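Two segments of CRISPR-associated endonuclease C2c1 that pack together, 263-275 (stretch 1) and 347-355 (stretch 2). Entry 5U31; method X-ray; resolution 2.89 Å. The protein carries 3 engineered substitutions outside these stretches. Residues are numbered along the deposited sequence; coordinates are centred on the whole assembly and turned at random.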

# COMPACT_ATOMS: atom_id res chain seq x y z
N HIS A 263 -34.40 11.07 20.12
CA HIS A 263 -35.55 10.62 19.33
C HIS A 263 -35.15 10.31 17.90
O HIS A 263 -35.78 9.46 17.25
CB HIS A 263 -36.65 11.68 19.37
CG HIS A 263 -36.19 13.03 18.89
ND1 HIS A 263 -35.43 13.87 19.67
CD2 HIS A 263 -36.38 13.67 17.71
CE1 HIS A 263 -35.17 14.98 18.99
NE2 HIS A 263 -35.74 14.88 17.80
N LEU A 264 -34.13 10.98 17.37
CA LEU A 264 -33.66 10.67 16.02
C LEU A 264 -33.00 9.30 15.97
O LEU A 264 -33.14 8.58 14.98
CB LEU A 264 -32.69 11.75 15.53
CG LEU A 264 -33.18 13.19 15.46
CD1 LEU A 264 -32.83 13.91 16.75
CD2 LEU A 264 -32.53 13.90 14.29
N VAL A 265 -32.26 8.94 17.02
CA VAL A 265 -31.63 7.63 17.07
C VAL A 265 -32.68 6.52 16.97
O VAL A 265 -32.51 5.55 16.24
CB VAL A 265 -30.79 7.50 18.35
CG1 VAL A 265 -30.12 6.13 18.42
CG2 VAL A 265 -29.74 8.60 18.40
N HIS A 266 -33.78 6.67 17.71
CA HIS A 266 -34.86 5.68 17.62
C HIS A 266 -35.50 5.66 16.24
O HIS A 266 -36.05 4.63 15.84
CB HIS A 266 -35.91 5.96 18.70
CG HIS A 266 -37.04 4.98 18.72
ND1 HIS A 266 -36.85 3.62 18.88
CD2 HIS A 266 -38.38 5.16 18.59
CE1 HIS A 266 -38.02 3.01 18.86
NE2 HIS A 266 -38.96 3.92 18.68
N LEU A 267 -35.43 6.77 15.50
CA LEU A 267 -36.09 6.84 14.20
C LEU A 267 -35.26 6.18 13.11
O LEU A 267 -35.80 5.42 12.29
CB LEU A 267 -36.39 8.29 13.85
CG LEU A 267 -37.20 8.50 12.57
CD1 LEU A 267 -38.47 7.66 12.60
CD2 LEU A 267 -37.51 9.97 12.37
N VAL A 268 -33.96 6.46 13.07
CA VAL A 268 -33.10 5.81 12.09
C VAL A 268 -33.03 4.30 12.33
O VAL A 268 -32.88 3.52 11.38
CB VAL A 268 -31.71 6.47 12.09
CG1 VAL A 268 -31.11 6.46 13.49
CG2 VAL A 268 -30.78 5.79 11.10
N ASN A 269 -33.16 3.87 13.58
CA ASN A 269 -33.27 2.44 13.87
C ASN A 269 -34.50 1.84 13.19
O ASN A 269 -34.43 0.77 12.59
CB ASN A 269 -33.32 2.19 15.37
CG ASN A 269 -31.96 2.35 16.04
OD1 ASN A 269 -31.06 2.98 15.51
ND2 ASN A 269 -31.82 1.77 17.23
N GLN A 270 -35.64 2.52 13.30
CA GLN A 270 -36.82 2.10 12.55
C GLN A 270 -36.53 2.10 11.06
O GLN A 270 -36.96 1.19 10.34
CB GLN A 270 -38.00 3.02 12.86
CG GLN A 270 -38.44 3.03 14.32
CD GLN A 270 -39.60 3.98 14.56
OE1 GLN A 270 -40.27 4.42 13.62
NE2 GLN A 270 -39.85 4.31 15.82
N LEU A 271 -35.80 3.11 10.58
CA LEU A 271 -35.45 3.16 9.17
C LEU A 271 -34.63 1.95 8.77
O LEU A 271 -34.92 1.28 7.77
CB LEU A 271 -34.69 4.46 8.87
CG LEU A 271 -34.93 5.20 7.55
CD1 LEU A 271 -33.72 6.06 7.18
CD2 LEU A 271 -35.25 4.24 6.41
N GLN A 272 -33.60 1.64 9.56
CA GLN A 272 -32.68 0.57 9.19
C GLN A 272 -33.36 -0.79 9.20
O GLN A 272 -32.98 -1.67 8.42
CB GLN A 272 -31.46 0.59 10.12
CG GLN A 272 -30.54 1.77 9.83
CD GLN A 272 -29.53 2.02 10.93
OE1 GLN A 272 -28.58 2.79 10.76
NE2 GLN A 272 -29.73 1.37 12.08
N GLN A 273 -34.36 -0.98 10.05
CA GLN A 273 -35.14 -2.21 10.01
C GLN A 273 -36.30 -2.12 9.03
O GLN A 273 -36.78 -3.17 8.57
CB GLN A 273 -35.67 -2.56 11.41
CG GLN A 273 -36.07 -4.02 11.54
CD GLN A 273 -35.94 -4.53 12.96
OE1 GLN A 273 -36.64 -4.08 13.86
NE2 GLN A 273 -35.04 -5.49 13.16
N ASP A 274 -36.74 -0.91 8.69
CA ASP A 274 -37.71 -0.75 7.61
C ASP A 274 -37.16 -1.34 6.32
O ASP A 274 -37.77 -2.21 5.70
CB ASP A 274 -38.04 0.74 7.43
CG ASP A 274 -39.26 0.97 6.55
OD1 ASP A 274 -40.10 1.81 6.94
OD2 ASP A 274 -39.38 0.34 5.48
N MSE A 275 -35.98 -0.88 5.91
CA MSE A 275 -35.37 -1.33 4.66
C MSE A 275 -34.88 -2.77 4.78
O MSE A 275 -34.76 -3.48 3.78
CB MSE A 275 -34.23 -0.39 4.26
CG MSE A 275 -34.67 1.07 4.17
SE MSE A 275 -33.22 2.38 4.19
CE MSE A 275 -32.79 2.39 2.29
N GLU A 347 -42.51 10.47 7.24
CA GLU A 347 -42.26 9.90 8.56
C GLU A 347 -40.78 9.94 8.93
O GLU A 347 -40.45 10.04 10.11
CB GLU A 347 -42.79 8.46 8.63
CG GLU A 347 -42.30 7.54 7.52
CD GLU A 347 -42.66 6.09 7.78
OE1 GLU A 347 -42.64 5.66 8.96
OE2 GLU A 347 -42.98 5.37 6.80
N TYR A 348 -39.90 9.87 7.93
CA TYR A 348 -38.46 9.87 8.17
C TYR A 348 -37.80 11.20 7.87
O TYR A 348 -36.57 11.30 7.97
CB TYR A 348 -37.78 8.78 7.32
CG TYR A 348 -38.23 7.37 7.64
CD1 TYR A 348 -37.94 6.79 8.87
CD2 TYR A 348 -38.91 6.61 6.70
CE1 TYR A 348 -38.33 5.50 9.16
CE2 TYR A 348 -39.31 5.31 6.98
CZ TYR A 348 -39.01 4.77 8.21
OH TYR A 348 -39.41 3.48 8.50
N GLN A 349 -38.57 12.23 7.50
CA GLN A 349 -37.97 13.50 7.10
C GLN A 349 -37.27 14.21 8.25
O GLN A 349 -36.42 15.07 8.00
CB GLN A 349 -39.03 14.42 6.50
CG GLN A 349 -39.42 14.06 5.09
CD GLN A 349 -40.41 15.03 4.51
OE1 GLN A 349 -40.68 16.09 5.09
NE2 GLN A 349 -40.97 14.69 3.36
N ALA A 350 -37.59 13.86 9.50
CA ALA A 350 -37.01 14.54 10.64
C ALA A 350 -35.53 14.24 10.82
O ALA A 350 -34.83 14.99 11.51
CB ALA A 350 -37.77 14.17 11.92
N LEU A 351 -35.02 13.16 10.21
CA LEU A 351 -33.60 12.83 10.36
C LEU A 351 -32.72 13.90 9.72
O LEU A 351 -31.66 14.23 10.25
CB LEU A 351 -33.32 11.46 9.75
CG LEU A 351 -34.14 10.28 10.29
CD1 LEU A 351 -33.86 9.02 9.50
CD2 LEU A 351 -33.85 10.07 11.77
N TRP A 352 -33.14 14.44 8.57
CA TRP A 352 -32.39 15.47 7.87
C TRP A 352 -32.97 16.87 8.05
O TRP A 352 -32.28 17.85 7.75
CB TRP A 352 -32.31 15.15 6.38
CG TRP A 352 -33.65 15.03 5.72
CD1 TRP A 352 -34.41 13.90 5.61
CD2 TRP A 352 -34.39 16.07 5.08
NE1 TRP A 352 -35.57 14.18 4.94
CE2 TRP A 352 -35.59 15.51 4.61
CE3 TRP A 352 -34.15 17.43 4.87
CZ2 TRP A 352 -36.54 16.26 3.93
CZ3 TRP A 352 -35.10 18.17 4.20
CH2 TRP A 352 -36.28 17.58 3.74
N ARG A 353 -34.21 16.98 8.53
CA ARG A 353 -34.81 18.30 8.71
C ARG A 353 -34.27 19.00 9.95
O ARG A 353 -33.81 20.15 9.87
CB ARG A 353 -36.34 18.17 8.80
CG ARG A 353 -37.08 19.49 8.74
CD ARG A 353 -37.31 19.94 7.30
NE ARG A 353 -38.16 19.02 6.56
CZ ARG A 353 -38.67 19.28 5.35
NH1 ARG A 353 -38.42 20.43 4.75
NH2 ARG A 353 -39.44 18.38 4.75
N GLU A 354 -34.30 18.33 11.10
CA GLU A 354 -33.87 18.95 12.35
C GLU A 354 -32.37 19.22 12.35
O GLU A 354 -31.93 20.37 12.44
CB GLU A 354 -34.27 18.06 13.54
CG GLU A 354 -35.77 17.85 13.67
CD GLU A 354 -36.16 17.29 15.03
OE1 GLU A 354 -35.26 17.00 15.84
OE2 GLU A 354 -37.38 17.16 15.28
N ASP A 355 -31.56 18.16 12.27
CA ASP A 355 -30.11 18.27 12.21
C ASP A 355 -29.66 17.72 10.86
O ASP A 355 -29.80 16.52 10.60
CB ASP A 355 -29.44 17.51 13.36
CG ASP A 355 -27.98 17.88 13.54
OD1 ASP A 355 -27.61 18.31 14.66
OD2 ASP A 355 -27.20 17.77 12.57

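What holds the middle of this contact together? Leu351 sits at the centre, its side chain set as a knob among Leu264, Leu267, Val268 and Leu271 of the long helix. These four residues lie on one side of that helix, spaced three and four apart, so a single leucine can reach them all. Its CA-to-CB bond points sideways, yet with chi1 m and chi2 t the end of the chain comes in close: Leu351 CD2 is 3.7 Å from Leu267 CD2 and 4.2 Å from Val268 CB, while Leu351 CD1 lies 3.8 Å from Leu271 CD1. Leu351 CD2 also sits 3.6 Å from Leu264 O, a carbonyl already engaged by the helix's own backbone, for Val268 N donates to Leu264 O at 3.0 Å.

How is the tyrosine ring packed beside this knob? Leu271 lies over one face of Tyr348, with its CG atom 3.8 Å from the ring centroid and 17° off the ring normal, a CH-pi contact almost directly above the ring. Leu267 meets the same ring obliquely, its CD1 atom 3.9 Å from Tyr348 CD1, and its other methyl, CD2, reaches Ala350 CB at 4.2 Å. Leu267 thus touches the tyrosine, the alanine and the knob together, bridging the apolar surface of the second stretch.

What becomes of the tyrosine hydroxyl beyond the apolar packing? It meets Asp274, one helical turn past Gln270, whose backbone also skirts the ring. Tyr348 OH donates a hydrogen bond to Asp274 OD1 across 2.4 Å, very short even for a phenol and a carboxylate, though at 2.89 Å resolution the exact length deserves some caution. Asp274 OD1 lies at the edge of the ring, near its plane, so the same side chain that offers a face to Leu271 ends in a polar anchor. The carboxylate's other oxygen, OD2, is hydrogen-bonded elsewhere in the structure. Nearby, Glu347 OE2 comes within 4.6 Å of Asp274 OD1, an approach of like charges at this border.

What closes the other end? There His263 and Glu354, both exposed, meet through a hydrogen bond from His263 NE2 to Glu354 OE1, 2.9 Å long with a nearly straight angle of 168°. The acceptor lies near the plane of the imidazole, at its edge, as a ring nitrogen donor requires. Although the CA-to-CB bond of His263 points sideways, the end of its side chain comes nearer the second stretch. Leu264 CD1 is 4.0 Å from Glu354 OE1, bringing the apolar packing right up to this polar pair.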